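Local coordinates for putative permease protein, ABC transporter (Porphyromonas gingivalis, PDB 3IS6) that is the MacB-like periplasmic core domain of a putative ABC transporter permease, a membrane protein that probably takes part in transport across the cell membrane, at residues 9-17 with 181-192; 43-52 with 195-206. One frame throughout, in Å; residues are numbered along the deposited sequence.

Contact 1: residues 9-17 with 181-192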
loop_
_atom_site.group_PDB
_atom_site.type_symbol
_atom_site.label_atom_id
_atom_site.label_comp_id
_atom_site.label_asym_id
_atom_site.label_seq_id
_atom_site.Cartn_x
_atom_site.Cartn_y
_atom_site.Cartn_z
ATOM N N PRO A 9 18.253 -12.616 20.316
ATOM C CA PRO A 9 19.234 -13.645 19.999
ATOM C C PRO A 9 20.428 -13.081 19.248
ATOM O O PRO A 9 20.261 -12.308 18.369
ATOM C CB PRO A 9 18.446 -14.569 19.090
ATOM C CG PRO A 9 17.103 -14.378 19.464
ATOM C CD PRO A 9 16.931 -12.993 19.835
ATOM N N HIS A 10 21.632 -13.453 19.634
ATOM C CA HIS A 10 22.802 -13.053 18.914
ATOM C C HIS A 10 22.900 -11.554 18.725
ATOM O O HIS A 10 23.321 -11.095 17.706
ATOM C CB HIS A 10 22.835 -13.758 17.597
ATOM C CG HIS A 10 22.481 -15.196 17.700
ATOM N ND1 HIS A 10 23.276 -16.109 18.341
ATOM C CD2 HIS A 10 21.407 -15.878 17.261
ATOM C CE1 HIS A 10 22.709 -17.290 18.296
ATOM N NE2 HIS A 10 21.572 -17.177 17.648
ATOM N N HIS A 11 22.525 -10.805 19.744
ATOM C CA HIS A 11 22.341 -9.370 19.629
ATOM C C HIS A 11 23.594 -8.622 19.315
ATOM O O HIS A 11 23.577 -7.580 18.740
ATOM C CB HIS A 11 21.647 -8.801 20.833
ATOM C CG HIS A 11 22.517 -8.697 22.021
ATOM N ND1 HIS A 11 22.770 -9.760 22.843
ATOM C CD2 HIS A 11 23.198 -7.654 22.529
ATOM C CE1 HIS A 11 23.574 -9.376 23.810
ATOM N NE2 HIS A 11 23.853 -8.106 23.638
ATOM N N ASP A 12 24.697 -9.222 19.698
ATOM C CA ASP A 12 26.006 -8.710 19.424
ATOM C C ASP A 12 26.295 -8.717 17.940
ATOM O O ASP A 12 27.143 -8.027 17.499
ATOM C CB ASP A 12 27.028 -9.517 20.200
ATOM C CG ASP A 12 26.718 -11.002 20.189
ATOM O OD1 ASP A 12 25.760 -11.448 20.838
ATOM O OD2 ASP A 12 27.438 -11.727 19.496
ATOM N N ARG A 13 25.587 -9.535 17.189
ATOM C CA ARG A 13 25.779 -9.642 15.752
ATOM C C ARG A 13 24.714 -8.992 14.861
ATOM O O ARG A 13 24.730 -9.151 13.681
ATOM C CB ARG A 13 25.966 -11.104 15.354
ATOM C CG ARG A 13 27.193 -11.724 15.930
ATOM C CD ARG A 13 27.454 -13.083 15.374
ATOM N NE ARG A 13 26.784 -14.132 16.096
ATOM C CZ ARG A 13 26.007 -15.020 15.521
ATOM N NH1 ARG A 13 25.800 -14.959 14.243
ATOM N NH2 ARG A 13 25.427 -15.951 16.223
ATOM N N ILE A 14 23.787 -8.269 15.447
ATOM C CA ILE A 14 22.766 -7.612 14.667
ATOM C C ILE A 14 23.145 -6.194 14.316
ATOM O O ILE A 14 23.548 -5.459 15.143
ATOM C CB ILE A 14 21.434 -7.576 15.408
ATOM C CG1 ILE A 14 21.020 -8.970 15.814
ATOM C CG2 ILE A 14 20.401 -6.925 14.582
ATOM C CD1 ILE A 14 19.857 -9.000 16.675
ATOM N N CYS A 15 22.966 -5.861 13.055
ATOM C CA CYS A 15 23.187 -4.557 12.500
ATOM C C CYS A 15 21.919 -4.049 11.813
ATOM O O CYS A 15 21.057 -4.801 11.521
ATOM C CB CYS A 15 24.295 -4.602 11.466
ATOM S SG CYS A 15 25.888 -5.103 12.042
ATOM N N ILE A 16 21.854 -2.759 11.571
ATOM C CA ILE A 16 20.868 -2.173 10.716
ATOM C C ILE A 16 21.581 -1.530 9.555
ATOM O O ILE A 16 22.747 -1.261 9.632
ATOM C CB ILE A 16 19.946 -1.137 11.396
ATOM C CG1 ILE A 16 20.713 0.035 11.950
ATOM C CG2 ILE A 16 19.133 -1.753 12.467
ATOM C CD1 ILE A 16 19.910 1.309 12.032
ATOM N N VAL A 17 20.854 -1.290 8.487
ATOM C CA VAL A 17 21.418 -0.720 7.314
ATOM C C VAL A 17 21.162 0.751 7.298
ATOM O O VAL A 17 20.066 1.179 7.292
ATOM C CB VAL A 17 20.812 -1.295 6.054
ATOM C CG1 VAL A 17 21.427 -0.724 4.912
ATOM C CG2 VAL A 17 20.888 -2.776 6.032
ATOM N N ILE A 181 13.059 -0.622 7.819
ATOM C CA ILE A 181 14.245 -0.831 8.579
ATOM C C ILE A 181 14.747 -2.208 8.219
ATOM O O ILE A 181 14.022 -3.149 8.234
ATOM C CB ILE A 181 14.000 -0.796 10.054
ATOM C CG1 ILE A 181 13.379 0.515 10.490
ATOM C CG2 ILE A 181 15.254 -0.998 10.768
ATOM C CD1 ILE A 181 12.999 0.526 11.857
ATOM N N ALA A 182 16.008 -2.296 7.885
ATOM C CA ALA A 182 16.573 -3.551 7.492
ATOM C C ALA A 182 17.552 -4.018 8.533
ATOM O O ALA A 182 18.501 -3.365 8.801
ATOM C CB ALA A 182 17.246 -3.403 6.212
ATOM N N TYR A 183 17.279 -5.171 9.092
ATOM C CA TYR A 183 18.083 -5.766 10.105
ATOM C C TYR A 183 18.868 -6.909 9.506
ATOM O O TYR A 183 18.341 -7.708 8.802
ATOM C CB TYR A 183 17.230 -6.293 11.223
ATOM C CG TYR A 183 16.356 -5.282 11.939
ATOM C CD1 TYR A 183 16.842 -4.514 12.958
ATOM C CD2 TYR A 183 15.039 -5.102 11.585
ATOM C CE1 TYR A 183 16.060 -3.638 13.600
ATOM C CE2 TYR A 183 14.255 -4.206 12.223
ATOM C CZ TYR A 183 14.763 -3.482 13.235
ATOM O OH TYR A 183 13.972 -2.600 13.872
ATOM N N VAL A 184 20.140 -6.945 9.811
ATOM C CA VAL A 184 21.035 -7.936 9.292
ATOM C C VAL A 184 21.819 -8.619 10.395
ATOM O O VAL A 184 22.474 -7.966 11.149
ATOM C CB VAL A 184 22.029 -7.262 8.386
ATOM C CG1 VAL A 184 22.927 -8.213 7.779
ATOM C CG2 VAL A 184 21.371 -6.481 7.368
ATOM N N ARG A 185 21.783 -9.932 10.463
ATOM C CA ARG A 185 22.622 -10.648 11.383
ATOM C C ARG A 185 23.799 -11.284 10.675
ATOM O O ARG A 185 23.629 -12.097 9.828
ATOM C CB ARG A 185 21.840 -11.715 12.110
ATOM C CG ARG A 185 22.590 -12.416 13.177
ATOM C CD ARG A 185 22.152 -13.817 13.329
ATOM N NE ARG A 185 20.845 -13.902 13.903
ATOM C CZ ARG A 185 20.020 -14.902 13.699
ATOM N NH1 ARG A 185 20.398 -15.927 12.972
ATOM N NH2 ARG A 185 18.838 -14.884 14.242
ATOM N N LEU A 186 24.990 -10.873 11.054
ATOM C CA LEU A 186 26.221 -11.407 10.529
ATOM C C LEU A 186 26.700 -12.691 11.198
ATOM O O LEU A 186 26.460 -12.914 12.345
ATOM C CB LEU A 186 27.310 -10.357 10.618
ATOM C CG LEU A 186 26.968 -8.994 10.098
ATOM C CD1 LEU A 186 27.965 -8.014 10.458
ATOM C CD2 LEU A 186 26.789 -9.037 8.663
ATOM N N ARG A 187 27.446 -13.497 10.465
ATOM C CA ARG A 187 28.121 -14.629 11.044
ATOM C C ARG A 187 29.263 -14.177 11.929
ATOM O O ARG A 187 29.802 -13.114 11.768
ATOM C CB ARG A 187 28.665 -15.543 9.971
ATOM C CG ARG A 187 27.808 -15.685 8.809
ATOM C CD ARG A 187 27.794 -17.098 8.291
ATOM N NE ARG A 187 26.896 -17.264 7.157
ATOM C CZ ARG A 187 25.827 -18.043 7.169
ATOM N NH1 ARG A 187 25.532 -18.752 8.241
ATOM N NH2 ARG A 187 25.069 -18.121 6.099
ATOM N N PRO A 188 29.657 -15.030 12.844
ATOM C CA PRO A 188 30.681 -14.670 13.807
ATOM C C PRO A 188 31.955 -14.268 13.104
ATOM O O PRO A 188 32.340 -14.850 12.133
ATOM C CB PRO A 188 30.910 -15.974 14.534
ATOM C CG PRO A 188 29.714 -16.681 14.383
ATOM C CD PRO A 188 29.205 -16.398 13.055
ATOM N N GLY A 189 32.571 -13.219 13.582
ATOM C CA GLY A 189 33.810 -12.767 13.021
ATOM C C GLY A 189 33.765 -11.851 11.828
ATOM O O GLY A 189 34.803 -11.381 11.405
ATOM N N VAL A 190 32.583 -11.566 11.304
ATOM C CA VAL A 190 32.476 -10.651 10.191
ATOM C C VAL A 190 32.245 -9.230 10.656
ATOM O O VAL A 190 31.305 -8.942 11.343
ATOM C CB VAL A 190 31.336 -11.024 9.291
ATOM C CG1 VAL A 190 31.144 -10.002 8.237
ATOM C CG2 VAL A 190 31.530 -12.378 8.715
ATOM N N SER A 191 33.122 -8.335 10.289
ATOM C CA SER A 191 32.938 -6.966 10.650
ATOM C C SER A 191 32.050 -6.304 9.657
ATOM O O SER A 191 32.151 -6.550 8.499
ATOM C CB SER A 191 34.248 -6.248 10.712
ATOM O OG SER A 191 34.661 -5.969 9.418
ATOM N N PRO A 192 31.195 -5.421 10.129
ATOM C CA PRO A 192 30.257 -4.742 9.263
ATOM C C PRO A 192 30.973 -3.924 8.233
ATOM O O PRO A 192 30.564 -3.860 7.115
ATOM C CB PRO A 192 29.485 -3.861 10.225
ATOM C CG PRO A 192 29.912 -4.226 11.560
ATOM C CD PRO A 192 30.729 -5.413 11.509
HETATM O O HOH W 1 19.105 -12.586 15.833
HETATM O O HOH W 2 17.556 0.382 8.066
#

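Contact 2: residues 43-52 with 195-206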
loop_
_atom_site.group_PDB
_atom_site.type_symbol
_atom_site.label_atom_id
_atom_site.label_comp_id
_atom_site.label_asym_id
_atom_site.label_seq_id
_atom_site.Cartn_x
_atom_site.Cartn_y
_atom_site.Cartn_z
ATOM N N VAL A 43 16.117 -3.589 -0.429
ATOM C CA VAL A 43 17.430 -3.810 0.121
ATOM C C VAL A 43 17.618 -5.024 0.988
ATOM O O VAL A 43 18.517 -5.769 0.755
ATOM C CB VAL A 43 17.852 -2.613 0.937
ATOM C CG1 VAL A 43 19.175 -2.814 1.488
ATOM C CG2 VAL A 43 17.799 -1.411 0.137
ATOM N N ALA A 44 16.761 -5.255 1.965
ATOM C CA ALA A 44 17.023 -6.361 2.862
ATOM C C ALA A 44 17.071 -7.735 2.201
ATOM O O ALA A 44 17.958 -8.462 2.437
ATOM C CB ALA A 44 16.035 -6.382 3.964
ATOM N N PRO A 45 16.118 -8.068 1.362
ATOM C CA PRO A 45 16.135 -9.380 0.726
ATOM C C PRO A 45 17.355 -9.561 -0.136
ATOM O O PRO A 45 17.896 -10.613 -0.157
ATOM C CB PRO A 45 14.880 -9.377 -0.121
ATOM C CG PRO A 45 14.232 -8.118 0.082
ATOM C CD PRO A 45 14.821 -7.417 1.209
ATOM N N ALA A 46 17.768 -8.524 -0.827
ATOM C CA ALA A 46 18.934 -8.580 -1.657
ATOM C C ALA A 46 20.190 -8.838 -0.856
ATOM O O ALA A 46 21.056 -9.541 -1.283
ATOM C CB ALA A 46 19.053 -7.374 -2.445
ATOM N N ILE A 47 20.287 -8.270 0.323
ATOM C CA ILE A 47 21.444 -8.489 1.142
ATOM C C ILE A 47 21.568 -9.940 1.552
ATOM O O ILE A 47 22.625 -10.491 1.492
ATOM C CB ILE A 47 21.436 -7.583 2.365
ATOM C CG1 ILE A 47 21.756 -6.174 1.955
ATOM C CG2 ILE A 47 22.433 -8.010 3.340
ATOM C CD1 ILE A 47 21.520 -5.214 2.996
ATOM N N GLN A 48 20.478 -10.557 1.952
ATOM C CA GLN A 48 20.550 -11.942 2.345
ATOM C C GLN A 48 20.978 -12.846 1.215
ATOM O O GLN A 48 21.731 -13.755 1.410
ATOM C CB GLN A 48 19.232 -12.458 2.883
ATOM C CG GLN A 48 19.406 -13.754 3.585
ATOM C CD GLN A 48 18.226 -14.178 4.354
ATOM O OE1 GLN A 48 17.625 -13.415 5.047
ATOM N NE2 GLN A 48 17.892 -15.425 4.242
ATOM N N GLU A 49 20.426 -12.610 0.050
ATOM C CA GLU A 49 20.782 -13.366 -1.122
ATOM C C GLU A 49 22.195 -13.139 -1.610
ATOM O O GLU A 49 22.838 -14.062 -1.998
ATOM C CB GLU A 49 19.756 -13.151 -2.226
ATOM N N GLU A 50 22.660 -11.903 -1.596
ATOM C CA GLU A 50 23.891 -11.536 -2.254
ATOM C C GLU A 50 25.141 -11.250 -1.438
ATOM O O GLU A 50 26.209 -11.227 -1.983
ATOM C CB GLU A 50 23.638 -10.358 -3.183
ATOM C CG GLU A 50 22.626 -10.655 -4.226
ATOM C CD GLU A 50 22.305 -9.504 -5.127
ATOM O OE1 GLU A 50 23.054 -8.539 -5.159
ATOM O OE2 GLU A 50 21.293 -9.570 -5.814
ATOM N N ILE A 51 25.033 -11.003 -0.149
ATOM C CA ILE A 51 26.187 -10.544 0.584
ATOM C C ILE A 51 26.755 -11.617 1.476
ATOM O O ILE A 51 26.069 -12.178 2.281
ATOM C CB ILE A 51 25.841 -9.338 1.422
ATOM C CG1 ILE A 51 25.296 -8.228 0.545
ATOM C CG2 ILE A 51 27.028 -8.887 2.171
ATOM C CD1 ILE A 51 26.294 -7.481 -0.141
ATOM N N PRO A 52 28.030 -11.892 1.299
ATOM C CA PRO A 52 28.709 -12.955 2.009
ATOM C C PRO A 52 28.825 -12.665 3.466
ATOM O O PRO A 52 29.079 -11.565 3.824
ATOM C CB PRO A 52 30.101 -12.909 1.393
ATOM C CG PRO A 52 30.293 -11.559 1.056
ATOM C CD PRO A 52 28.991 -11.100 0.532
ATOM N N LEU A 195 32.063 -5.115 4.723
ATOM C CA LEU A 195 31.049 -5.361 3.721
ATOM C C LEU A 195 30.702 -4.153 2.906
ATOM O O LEU A 195 29.836 -4.206 2.099
ATOM C CB LEU A 195 29.797 -5.921 4.342
ATOM C CG LEU A 195 30.022 -7.243 5.024
ATOM C CD1 LEU A 195 28.777 -7.902 5.430
ATOM C CD2 LEU A 195 30.791 -8.143 4.128
ATOM N N ASP A 196 31.395 -3.059 3.095
ATOM C CA ASP A 196 31.036 -1.884 2.350
ATOM C C ASP A 196 31.158 -2.087 0.853
ATOM O O ASP A 196 30.308 -1.673 0.116
ATOM C CB ASP A 196 31.910 -0.701 2.745
ATOM C CG ASP A 196 31.509 -0.075 4.061
ATOM O OD1 ASP A 196 30.383 -0.268 4.508
ATOM O OD2 ASP A 196 32.338 0.624 4.649
ATOM N N GLU A 197 32.233 -2.698 0.399
ATOM C CA GLU A 197 32.450 -2.862 -1.018
ATOM C C GLU A 197 31.392 -3.747 -1.684
ATOM O O GLU A 197 30.876 -3.434 -2.726
ATOM C CB GLU A 197 33.864 -3.374 -1.270
ATOM C CG GLU A 197 34.950 -2.384 -0.865
ATOM C CD GLU A 197 36.378 -2.791 -1.260
ATOM O OE1 GLU A 197 36.767 -3.959 -1.090
ATOM O OE2 GLU A 197 37.115 -1.919 -1.725
ATOM N N ALA A 198 31.053 -4.839 -1.042
ATOM C CA ALA A 198 30.011 -5.705 -1.541
ATOM C C ALA A 198 28.678 -4.982 -1.574
ATOM O O ALA A 198 27.900 -5.171 -2.462
ATOM C CB ALA A 198 29.919 -6.923 -0.729
ATOM N N LEU A 199 28.413 -4.154 -0.596
ATOM C CA LEU A 199 27.159 -3.442 -0.587
ATOM C C LEU A 199 27.092 -2.551 -1.795
ATOM O O LEU A 199 26.095 -2.438 -2.423
ATOM C CB LEU A 199 26.988 -2.627 0.687
ATOM C CG LEU A 199 26.638 -3.353 1.975
ATOM C CD1 LEU A 199 26.564 -2.435 3.120
ATOM C CD2 LEU A 199 25.396 -4.105 1.877
ATOM N N LEU A 200 28.189 -1.927 -2.128
ATOM C CA LEU A 200 28.244 -1.088 -3.296
ATOM C C LEU A 200 28.004 -1.856 -4.576
ATOM O O LEU A 200 27.377 -1.370 -5.467
ATOM C CB LEU A 200 29.606 -0.470 -3.394
ATOM C CG LEU A 200 29.734 0.987 -3.720
ATOM C CD1 LEU A 200 31.034 1.206 -4.382
ATOM C CD2 LEU A 200 28.631 1.551 -4.510
ATOM N N GLU A 201 28.562 -3.044 -4.656
ATOM C CA GLU A 201 28.398 -3.858 -5.822
ATOM C C GLU A 201 26.938 -4.190 -5.968
ATOM O O GLU A 201 26.364 -4.009 -6.993
ATOM C CB GLU A 201 29.178 -5.146 -5.654
ATOM C CG GLU A 201 30.640 -5.039 -5.865
ATOM C CD GLU A 201 31.335 -6.370 -5.627
ATOM O OE1 GLU A 201 30.893 -7.396 -6.186
ATOM O OE2 GLU A 201 32.294 -6.409 -4.838
HETATM N N MSE A 202 26.326 -4.596 -4.885
HETATM C CA MSE A 202 24.923 -4.878 -4.878
HETATM C C MSE A 202 24.098 -3.660 -5.271
HETATM O O MSE A 202 23.198 -3.768 -6.045
HETATM C CB MSE A 202 24.546 -5.328 -3.478
HETATM C CG MSE A 202 23.093 -5.625 -3.243
HETATM SE SE MSE A 202 22.617 -5.730 -1.420
HETATM C CE MSE A 202 22.672 -3.915 -0.998
ATOM N N GLN A 203 24.435 -2.490 -4.769
ATOM C CA GLN A 203 23.682 -1.290 -5.063
ATOM C C GLN A 203 23.692 -0.966 -6.538
ATOM O O GLN A 203 22.711 -0.596 -7.093
ATOM C CB GLN A 203 24.266 -0.126 -4.292
ATOM C CG GLN A 203 23.532 1.169 -4.439
ATOM C CD GLN A 203 24.246 2.363 -3.798
ATOM O OE1 GLN A 203 23.738 3.459 -3.758
ATOM N NE2 GLN A 203 25.415 2.123 -3.293
ATOM N N LYS A 204 24.846 -1.111 -7.147
ATOM C CA LYS A 204 25.031 -0.871 -8.563
ATOM C C LYS A 204 24.220 -1.820 -9.449
ATOM O O LYS A 204 23.729 -1.439 -10.469
ATOM C CB LYS A 204 26.508 -0.933 -8.901
ATOM C CG LYS A 204 27.294 0.239 -8.374
ATOM C CD LYS A 204 28.772 0.045 -8.502
ATOM C CE LYS A 204 29.537 1.331 -8.263
ATOM N NZ LYS A 204 30.975 1.138 -8.577
ATOM N N ARG A 205 24.104 -3.058 -9.025
ATOM C CA ARG A 205 23.309 -4.047 -9.713
ATOM C C ARG A 205 21.842 -3.710 -9.745
ATOM O O ARG A 205 21.182 -4.008 -10.703
ATOM C CB ARG A 205 23.428 -5.383 -9.026
ATOM C CG ARG A 205 24.467 -6.303 -9.516
ATOM C CD ARG A 205 24.463 -7.532 -8.657
ATOM N NE ARG A 205 25.717 -7.666 -7.961
ATOM C CZ ARG A 205 25.874 -7.884 -6.675
ATOM N NH1 ARG A 205 24.867 -8.024 -5.858
ATOM N NH2 ARG A 205 27.078 -7.958 -6.211
ATOM N N HIS A 206 21.314 -3.155 -8.674
ATOM C CA HIS A 206 19.891 -3.008 -8.573
ATOM C C HIS A 206 19.323 -1.643 -8.727
ATOM O O HIS A 206 18.156 -1.505 -8.906
ATOM C CB HIS A 206 19.437 -3.483 -7.228
ATOM C CG HIS A 206 19.547 -4.945 -7.025
ATOM N ND1 HIS A 206 20.661 -5.533 -6.494
ATOM C CD2 HIS A 206 18.668 -5.933 -7.238
ATOM C CE1 HIS A 206 20.471 -6.826 -6.396
ATOM N NE2 HIS A 206 19.268 -7.094 -6.845
#

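Contact 1: residues 9-17 with 181-192
Cys15 and Val184 form the hydrogen-bonded pair of a short antiparallel ladder between strands 14-17 and 181-186. Cys15 N to Val184 O and Val184 N to Cys15 O are both 2.9 Å. Ile14 with Arg185 and Ile16 with Tyr183 are the flanking non-hydrogen-bonded pairs. Leu186 N to Arg13 O continues the ladder at one end. At the other, Val17 N donates to Ala182 O (3.2 Å, a more bent 139°), and beyond it water 2 bridges Val17 O and Ala182 N. Strands 14-23 and 181-186 are neighbours in the mixed sheet of the MacB-like periplasmic core domain, each with a further strand beside it (218-225 and 54-70).

On one face Cys15 SG reaches Leu186 CD1 at 3.9 Å, and Val17 CG2 lies 3.7 Å from Ala182 CB. On the other, Ile16 CG2 lies beside the Tyr183 ring, 3.6 Å from CD1. A bend at chi3 turns the Arg13 guanidinium toward Leu186 O, and NH1 donates to it at 2.9 Å, close to the guanidinium plane. The Pro188 ring lies over one guanidinium face, toward its rim. His10 CD2 sits over the centre of the Arg185 guanidinium, 3.9 Å from CZ, planes 64° apart. Glu55 makes salt bridges to both arginines.

Contact 2: residues 43-52 with 195-206
Met202, modelled as selenomethionine, lays its selenium against Ile47, with SE 3.5 Å from CG1. Its CG stands anti to the backbone N (chi1 178°), which carries the chain out from helix 196-206 toward helix 43-50. A bend at chi3 (74°) then brings CE to 3.8 Å from Ile47 CG1. Ala46 CB also touches the selenium, at 4.1 Å.

Ile51, the first residue past the end of helix 43-50, fills the next place along the interface. Its CD1 lies 3.7 Å from Ala198 CB and also meets Leu199 CD2. Its other branch, CG2, turns to Leu195 CD1 at 3.8 Å. Ile51 and Met202 side chains cross at about a right angle.

Beyond the selenium, polar groups take over. Glu50 OE1 and Arg205 NH1 are modelled too close, so that salt bridge is doubtful in detail; the carboxylate points to the Arg205 and His206 end of the helix. His206 ND1 donates to Met202 O of its own helix at 3.1 Å, a nearly straight bond close to the ring plane. This bond fixes the turn of the ring, which also stacks with Trp174.

The two helix axes pass 10.8 Å apart at 120°. Trp174 also touches Val43, Ala46 and Met202. Beneath the pair lies the sheet: Ile47 rests on Val54 of strand 54-70, and Leu195 on Leu223 of strand 218-225.

How the contacts relate
Contact 1 is strand pairing within the sheet, and contact 2 is the helix pair packed on that sheet. Their centres are 14 Å apart, and they touch directly. Ala182 CB meets Ala44 CB at 3.9 Å, and Val17 CG2 meets Ile47 CD1 at 3.9 Å, so helix 43-50 sits on both strands of contact 1. Leu186 CD2 reaches Leu195 CD1 at 4.0 Å, where the start of the 195-206 segment comes back over strand 181-186. That strand and helix 196-206 follow each other in the chain. The segments of the two contacts alternate in sequence, and both join a part near the start of the chain to one well over a hundred residues later.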